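Local coordinates for aminopeptidase C (Lactobacillus rhamnosus, PDB 4K7C), which probably acts as an aminopeptidase of the papain-like cysteine peptidase group, removing residues from the N-terminus of peptides, at residues A[375-387]-A[394-406]. Residues are numbered along the deposited sequence; the frame is centred on the assembly and turned at random.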
loop_
_atom_site.group_PDB
_atom_site.type_symbol
_atom_site.label_atom_id
_atom_site.label_comp_id
_atom_site.label_asym_id
_atom_site.label_seq_id
_atom_site.Cartn_x
_atom_site.Cartn_y
_atom_site.Cartn_z
ATOM N N ASP A 375 8.676 -45.195 12.531
ATOM C CA ASP A 375 9.469 -46.469 12.735
ATOM C C ASP A 375 10.770 -46.212 13.535
ATOM O O ASP A 375 11.859 -46.753 13.257
ATOM C CB ASP A 375 9.779 -47.139 11.395
ATOM C CG ASP A 375 8.512 -47.435 10.560
ATOM O OD1 ASP A 375 7.481 -47.674 11.161
ATOM O OD2 ASP A 375 8.566 -47.460 9.297
ATOM N N GLY A 376 10.644 -45.340 14.516
ATOM C CA GLY A 376 11.755 -45.050 15.446
ATOM C C GLY A 376 12.843 -44.163 14.879
ATOM O O GLY A 376 13.844 -43.973 15.530
ATOM N N LYS A 377 12.696 -43.646 13.652
ATOM C CA LYS A 377 13.734 -42.762 13.053
ATOM C C LYS A 377 13.145 -41.350 12.788
ATOM O O LYS A 377 11.987 -41.213 12.464
ATOM C CB LYS A 377 14.211 -43.336 11.737
ATOM C CG LYS A 377 14.885 -44.720 11.918
ATOM C CD LYS A 377 16.070 -44.896 10.956
ATOM C CE LYS A 377 16.754 -46.232 11.184
ATOM N NZ LYS A 377 17.094 -46.420 12.635
ATOM N N PRO A 378 13.985 -40.314 12.907
ATOM C CA PRO A 378 13.465 -38.959 12.696
ATOM C C PRO A 378 13.217 -38.674 11.222
ATOM O O PRO A 378 14.070 -39.009 10.386
ATOM C CB PRO A 378 14.592 -38.102 13.225
ATOM C CG PRO A 378 15.817 -38.946 13.096
ATOM C CD PRO A 378 15.298 -40.289 13.519
ATOM N N THR A 379 12.060 -38.120 10.863
ATOM C CA THR A 379 11.864 -37.719 9.431
ATOM C C THR A 379 11.974 -36.203 9.206
ATOM O O THR A 379 12.275 -35.747 8.083
ATOM C CB THR A 379 10.497 -38.263 8.957
ATOM O OG1 THR A 379 9.475 -37.734 9.788
ATOM C CG2 THR A 379 10.478 -39.780 9.025
ATOM N N LYS A 380 11.608 -35.468 10.255
ATOM C CA LYS A 380 11.517 -34.033 10.234
ATOM C C LYS A 380 11.495 -33.494 11.669
ATOM O O LYS A 380 11.171 -34.212 12.582
ATOM C CB LYS A 380 10.315 -33.497 9.437
ATOM C CG LYS A 380 8.991 -34.073 9.783
ATOM C CD LYS A 380 7.933 -33.860 8.708
ATOM C CE LYS A 380 6.574 -34.429 9.103
ATOM N NZ LYS A 380 5.707 -34.197 7.921
ATOM N N TRP A 381 11.958 -32.238 11.788
ATOM C CA TRP A 381 12.227 -31.577 13.049
ATOM C C TRP A 381 11.476 -30.261 13.018
ATOM O O TRP A 381 11.413 -29.545 11.974
ATOM C CB TRP A 381 13.701 -31.256 13.171
ATOM C CG TRP A 381 14.595 -32.480 13.088
ATOM C CD1 TRP A 381 15.004 -33.098 11.956
ATOM C CD2 TRP A 381 15.280 -33.115 14.176
ATOM N NE1 TRP A 381 15.801 -34.210 12.269
ATOM C CE2 TRP A 381 15.977 -34.225 13.633
ATOM C CE3 TRP A 381 15.253 -32.939 15.601
ATOM C CZ2 TRP A 381 16.708 -35.106 14.425
ATOM C CZ3 TRP A 381 16.025 -33.772 16.374
ATOM C CH2 TRP A 381 16.719 -34.862 15.796
ATOM N N LYS A 382 10.906 -29.917 14.174
ATOM C CA LYS A 382 10.181 -28.685 14.337
ATOM C C LYS A 382 11.108 -27.611 14.871
ATOM O O LYS A 382 11.851 -27.793 15.874
ATOM C CB LYS A 382 8.974 -28.841 15.245
ATOM C CG LYS A 382 8.171 -27.578 15.473
ATOM C CD LYS A 382 6.939 -27.798 16.345
ATOM C CE LYS A 382 6.000 -26.603 16.192
ATOM N NZ LYS A 382 5.018 -26.490 17.286
ATOM N N VAL A 383 11.053 -26.456 14.236
ATOM C CA VAL A 383 12.063 -25.412 14.460
ATOM C C VAL A 383 11.426 -24.085 14.844
ATOM O O VAL A 383 10.639 -23.490 14.071
ATOM C CB VAL A 383 12.938 -25.209 13.206
ATOM C CG1 VAL A 383 13.953 -24.051 13.353
ATOM C CG2 VAL A 383 13.637 -26.458 12.958
ATOM N N GLU A 384 11.756 -23.604 16.020
ATOM C CA GLU A 384 11.341 -22.261 16.390
ATOM C C GLU A 384 12.290 -21.243 15.854
ATOM O O GLU A 384 13.485 -21.226 16.203
ATOM C CB GLU A 384 11.200 -22.069 17.947
ATOM C CG GLU A 384 10.808 -20.616 18.295
ATOM C CD GLU A 384 10.677 -20.390 19.783
ATOM O OE1 GLU A 384 11.125 -21.294 20.528
ATOM O OE2 GLU A 384 10.288 -19.284 20.183
ATOM N N ASN A 385 11.774 -20.363 14.976
ATOM C CA ASN A 385 12.596 -19.298 14.427
ATOM C C ASN A 385 12.302 -18.018 15.186
ATOM O O ASN A 385 11.457 -18.031 16.047
ATOM C CB ASN A 385 12.428 -19.101 12.908
ATOM C CG ASN A 385 13.697 -18.539 12.221
ATOM O OD1 ASN A 385 14.650 -18.061 12.836
ATOM N ND2 ASN A 385 13.699 -18.613 10.894
ATOM N N SER A 386 13.091 -16.978 14.923
ATOM C CA SER A 386 13.035 -15.674 15.645
ATOM C C SER A 386 12.887 -14.524 14.645
ATOM O O SER A 386 13.498 -13.434 14.756
ATOM C CB SER A 386 14.289 -15.471 16.534
ATOM O OG SER A 386 15.517 -15.610 15.825
ATOM N N TRP A 387 12.090 -14.783 13.601
ATOM C CA TRP A 387 11.836 -13.805 12.553
ATOM C C TRP A 387 10.408 -13.323 12.555
ATOM O O TRP A 387 9.933 -12.769 11.534
ATOM C CB TRP A 387 12.159 -14.411 11.159
ATOM C CG TRP A 387 13.574 -14.709 10.949
ATOM C CD1 TRP A 387 14.668 -14.293 11.719
ATOM C CD2 TRP A 387 14.132 -15.532 9.872
ATOM N NE1 TRP A 387 15.815 -14.806 11.160
ATOM C CE2 TRP A 387 15.519 -15.591 10.065
ATOM C CE3 TRP A 387 13.567 -16.210 8.791
ATOM C CZ2 TRP A 387 16.372 -16.256 9.183
ATOM C CZ3 TRP A 387 14.417 -16.951 7.913
ATOM C CH2 TRP A 387 15.800 -16.990 8.139
ATOM N N LYS A 394 3.286 -19.686 11.557
ATOM C CA LYS A 394 3.327 -18.733 12.667
ATOM C C LYS A 394 4.706 -18.543 13.241
ATOM O O LYS A 394 4.868 -18.409 14.424
ATOM C CB LYS A 394 2.343 -19.187 13.720
ATOM C CG LYS A 394 0.917 -19.023 13.222
ATOM C CD LYS A 394 -0.022 -19.893 13.980
ATOM C CE LYS A 394 -1.436 -19.511 13.562
ATOM N NZ LYS A 394 -2.437 -20.326 14.300
ATOM N N GLY A 395 5.684 -18.537 12.373
ATOM C CA GLY A 395 7.104 -18.356 12.720
ATOM C C GLY A 395 7.940 -19.601 13.029
ATOM O O GLY A 395 9.103 -19.502 13.230
ATOM N N TYR A 396 7.311 -20.765 12.931
ATOM C CA TYR A 396 7.981 -22.047 13.040
ATOM C C TYR A 396 8.330 -22.636 11.669
ATOM O O TYR A 396 7.557 -22.530 10.678
ATOM C CB TYR A 396 7.108 -23.022 13.807
ATOM C CG TYR A 396 7.019 -22.717 15.314
ATOM C CD1 TYR A 396 7.891 -23.334 16.178
ATOM C CD2 TYR A 396 6.121 -21.749 15.838
ATOM C CE1 TYR A 396 7.859 -23.051 17.531
ATOM C CE2 TYR A 396 6.078 -21.448 17.146
ATOM C CZ TYR A 396 6.938 -22.105 18.030
ATOM O OH TYR A 396 6.889 -21.787 19.384
ATOM N N PHE A 397 9.500 -23.233 11.625
ATOM C CA PHE A 397 10.066 -23.816 10.395
ATOM C C PHE A 397 10.015 -25.361 10.581
ATOM O O PHE A 397 9.729 -25.847 11.689
ATOM C CB PHE A 397 11.478 -23.307 10.201
ATOM C CG PHE A 397 11.606 -21.976 9.482
ATOM C CD1 PHE A 397 10.703 -20.982 9.629
ATOM C CD2 PHE A 397 12.743 -21.724 8.735
ATOM C CE1 PHE A 397 10.850 -19.762 8.978
ATOM C CE2 PHE A 397 12.886 -20.539 8.077
ATOM C CZ PHE A 397 11.928 -19.564 8.195
ATOM N N VAL A 398 10.293 -26.094 9.505
ATOM C CA VAL A 398 10.368 -27.536 9.540
ATOM C C VAL A 398 11.626 -27.914 8.775
ATOM O O VAL A 398 11.909 -27.335 7.669
ATOM C CB VAL A 398 9.105 -28.186 9.037
ATOM C CG1 VAL A 398 8.710 -27.609 7.694
ATOM C CG2 VAL A 398 9.290 -29.699 8.945
ATOM N N ALA A 399 12.427 -28.867 9.325
ATOM C CA ALA A 399 13.685 -29.265 8.702
ATOM C C ALA A 399 13.611 -30.760 8.485
ATOM O O ALA A 399 13.219 -31.505 9.430
ATOM C CB ALA A 399 14.874 -28.984 9.575
ATOM N N SER A 400 13.906 -31.205 7.258
ATOM C CA SER A 400 13.904 -32.616 6.987
ATOM C C SER A 400 15.133 -33.246 7.696
ATOM O O SER A 400 16.137 -32.581 7.973
ATOM C CB SER A 400 13.947 -32.956 5.455
ATOM O OG SER A 400 15.196 -32.630 4.900
ATOM N N ASP A 401 15.042 -34.556 7.951
ATOM C CA ASP A 401 16.163 -35.247 8.561
ATOM C C ASP A 401 17.388 -35.203 7.619
ATOM O O ASP A 401 18.531 -35.026 8.060
ATOM C CB ASP A 401 15.776 -36.676 8.927
ATOM C CG ASP A 401 16.747 -37.234 9.936
ATOM O OD1 ASP A 401 16.907 -36.540 10.927
ATOM O OD2 ASP A 401 17.412 -38.274 9.665
ATOM N N ALA A 402 17.184 -35.295 6.284
ATOM C CA ALA A 402 18.341 -35.127 5.389
ATOM C C ALA A 402 19.006 -33.782 5.481
ATOM O O ALA A 402 20.250 -33.665 5.368
ATOM C CB ALA A 402 17.937 -35.465 3.942
ATOM N N TRP A 403 18.177 -32.734 5.597
ATOM C CA TRP A 403 18.682 -31.407 5.777
ATOM C C TRP A 403 19.480 -31.288 7.064
ATOM O O TRP A 403 20.521 -30.685 7.061
ATOM C CB TRP A 403 17.553 -30.344 5.751
ATOM C CG TRP A 403 18.023 -28.905 5.578
ATOM C CD1 TRP A 403 18.089 -28.198 4.405
ATOM C CD2 TRP A 403 18.471 -27.997 6.604
ATOM N NE1 TRP A 403 18.507 -26.908 4.640
ATOM C CE2 TRP A 403 18.745 -26.765 5.982
ATOM C CE3 TRP A 403 18.673 -28.129 7.971
ATOM C CZ2 TRP A 403 19.235 -25.662 6.666
ATOM C CZ3 TRP A 403 19.118 -26.997 8.670
ATOM C CH2 TRP A 403 19.407 -25.797 8.012
ATOM N N PHE A 404 18.943 -31.808 8.140
ATOM C CA PHE A 404 19.621 -31.758 9.485
ATOM C C PHE A 404 21.022 -32.414 9.330
ATOM O O PHE A 404 22.028 -31.853 9.734
ATOM C CB PHE A 404 18.746 -32.597 10.436
ATOM C CG PHE A 404 19.146 -32.512 11.861
ATOM C CD1 PHE A 404 18.303 -31.883 12.742
ATOM C CD2 PHE A 404 20.394 -32.981 12.328
ATOM C CE1 PHE A 404 18.637 -31.766 14.086
ATOM C CE2 PHE A 404 20.727 -32.866 13.704
ATOM C CZ PHE A 404 19.811 -32.262 14.554
ATOM N N ASP A 405 21.081 -33.564 8.685
ATOM C CA ASP A 405 22.370 -34.259 8.471
ATOM C C ASP A 405 23.416 -33.395 7.847
ATOM O O ASP A 405 24.589 -33.434 8.178
ATOM C CB ASP A 405 22.192 -35.564 7.649
ATOM C CG ASP A 405 21.471 -36.658 8.399
ATOM O OD1 ASP A 405 21.188 -36.512 9.608
ATOM O OD2 ASP A 405 21.133 -37.682 7.760
ATOM N N GLN A 406 23.010 -32.648 6.836
ATOM C CA GLN A 406 23.942 -31.893 6.085
ATOM C C GLN A 406 24.273 -30.549 6.696
ATOM O O GLN A 406 25.415 -30.111 6.652
ATOM C CB GLN A 406 23.398 -31.613 4.656
ATOM C CG GLN A 406 23.204 -32.745 3.654
ATOM C CD GLN A 406 24.405 -33.646 3.562
ATOM O OE1 GLN A 406 25.562 -33.226 3.442
ATOM N NE2 GLN A 406 24.130 -34.886 3.645
HETATM O O HOH W 1 10.052 -16.759 13.028
#
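Strands 377-384 and 396-400 pair antiparallel, with backbone hydrogen bonds in both directions between W381 and A399 and between V383 and F397; a further bond, D401 N to T379 O, carries the pairing into the first residue of helix 401-407. W381 meets the start of that helix in two ways. Its NE1 donates to D401 OD1 (2.9 Å), which lies almost in the indole plane and accepts through its anti lone pair, while OD2 forms a salt bridge with K302. Over one indole face lies F404 in an offset stack, CD1 3.4 Å from W381 CE2 and the ring planes 28° apart. S400 is the N-cap of the helix: its OG accepts from W403 N and also hydrogen-bonds to D333 OD1. On the face that carries K382, E384 and Y396, K382 has CG anti to the backbone N (chi1 179°) and an extended chain beyond, which sets NZ over the Y396 ring, a cation-pi contact 4.6 Å from the centroid; NZ also reaches E55 in a salt bridge. E384 CB lies 3.5 Å from Y396 CE1. Beyond the strands, N385 ND2 sits over the F397 face, 3.4 Å from CZ, its amide nearly perpendicular to the ring, and W387 CZ3 approaches the same CZ atom. The Asn-Ser-Trp sequence after the hairpin's first strand, with N385 OD1 bonded to H364 NE2, matches the papain-like fold, where such an Asn orients the catalytic His; N385 probably does the same here.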